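Local coordinates for catalase (Corynebacterium glutamicum atcc 13032, PDB 4B7H) that breaks hydrogen peroxide down to water and oxygen at its haem and is inhibited by nitric oxide, at the interface of chains A and B. Numbering follows the deposited sequence. Chains: chain A/B, Catalase.

The interface of chains A and B. Residues chain A 439, 441; chain B 428-429.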
# COMPACT_ATOMS: atom_id res chain seq x y z
N LEU A 439 -24.59 19.01 21.09
CA LEU A 439 -24.35 18.18 19.92
C LEU A 439 -25.71 17.72 19.43
O LEU A 439 -26.49 17.14 20.20
CB LEU A 439 -23.47 16.96 20.24
CG LEU A 439 -21.96 17.15 20.46
CD1 LEU A 439 -21.67 17.65 21.87
CD2 LEU A 439 -21.19 15.87 20.17
N ARG A 441 -28.23 16.58 15.65
CA ARG A 441 -28.39 16.39 14.22
C ARG A 441 -29.62 17.20 13.86
O ARG A 441 -30.73 16.83 14.21
CB ARG A 441 -28.57 14.91 13.87
CG ARG A 441 -27.33 14.09 14.17
CD ARG A 441 -27.55 12.63 13.85
NE ARG A 441 -26.38 11.83 14.20
CZ ARG A 441 -26.18 11.27 15.39
NH1 ARG A 441 -27.09 11.43 16.36
NH2 ARG A 441 -25.07 10.58 15.63
N ILE B 428 -23.62 9.90 20.74
CA ILE B 428 -22.25 10.37 20.85
C ILE B 428 -21.97 10.63 22.33
O ILE B 428 -21.17 9.92 22.94
CB ILE B 428 -22.00 11.63 19.98
CG1 ILE B 428 -22.45 11.36 18.54
CG2 ILE B 428 -20.52 12.02 20.02
CD1 ILE B 428 -22.23 12.52 17.59
N TYR B 429 -22.65 11.62 22.90
CA TYR B 429 -22.84 11.73 24.36
C TYR B 429 -23.85 12.83 24.64
O TYR B 429 -24.06 13.73 23.81
CB TYR B 429 -21.53 11.95 25.14
CG TYR B 429 -20.74 13.20 24.78
CD1 TYR B 429 -19.95 13.24 23.63
CD2 TYR B 429 -20.74 14.32 25.61
CE1 TYR B 429 -19.21 14.36 23.30
CE2 TYR B 429 -20.00 15.46 25.28
CZ TYR B 429 -19.23 15.47 24.12
OH TYR B 429 -18.49 16.58 23.77
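A:Leu439 and B:Tyr429 supply the aliphatic-on-aromatic part of a small patch in the two-fold interface between catalase subunits. Both leucine methyls sit on the same side of the phenol ring but outside its carbon outline, CD1 above the CZ-OH bond and CD2 beyond CE1. A:Leu439 CD1 sits 4.0 Å from B:Tyr429 CZ and 3.9 Å from the phenol oxygen B:Tyr429 OH, a van der Waals contact and not a bond. A:Leu439 CD2 is likewise 4.0 Å from B:Tyr429 CE1. The tyrosine reaches this position with CG tucked between its backbone N and carbonyl carbon (chi1 59°).

Purely aliphatic packing comes next. Here the leucine and B:Ile428 side chains meet at roughly a right angle, A:Leu439 CD2 lying 3.9 Å from the isoleucine branch methyl CG2. That leucine methyl is thus shared, touching isoleucine and tyrosine at once, which illustrates how one branched residue can serve two consecutive residues of a partner loop.

The third kind of contact sets a charged group against a hydrocarbon. A:Arg441, at the other end of the short strand 439-441, extends its chain from CG to NE and brings its guanidinium group beside the opposite branch of B:Ile428. The isoleucine atoms stand above the guanidinium plane and outboard of NH2, in van der Waals contact.

About 65 Å² of protein surface is hidden in this patch, and the two-fold symmetry supplies a twin with the chains exchanged. Both belong to the subunit packing of the tetramer typical of haem catalases and probably help to hold it together. B:Ile428 holds its ethyl branch fully extended (chi2 -179°), placing CD1 4.0 Å from A:Arg441 NH2.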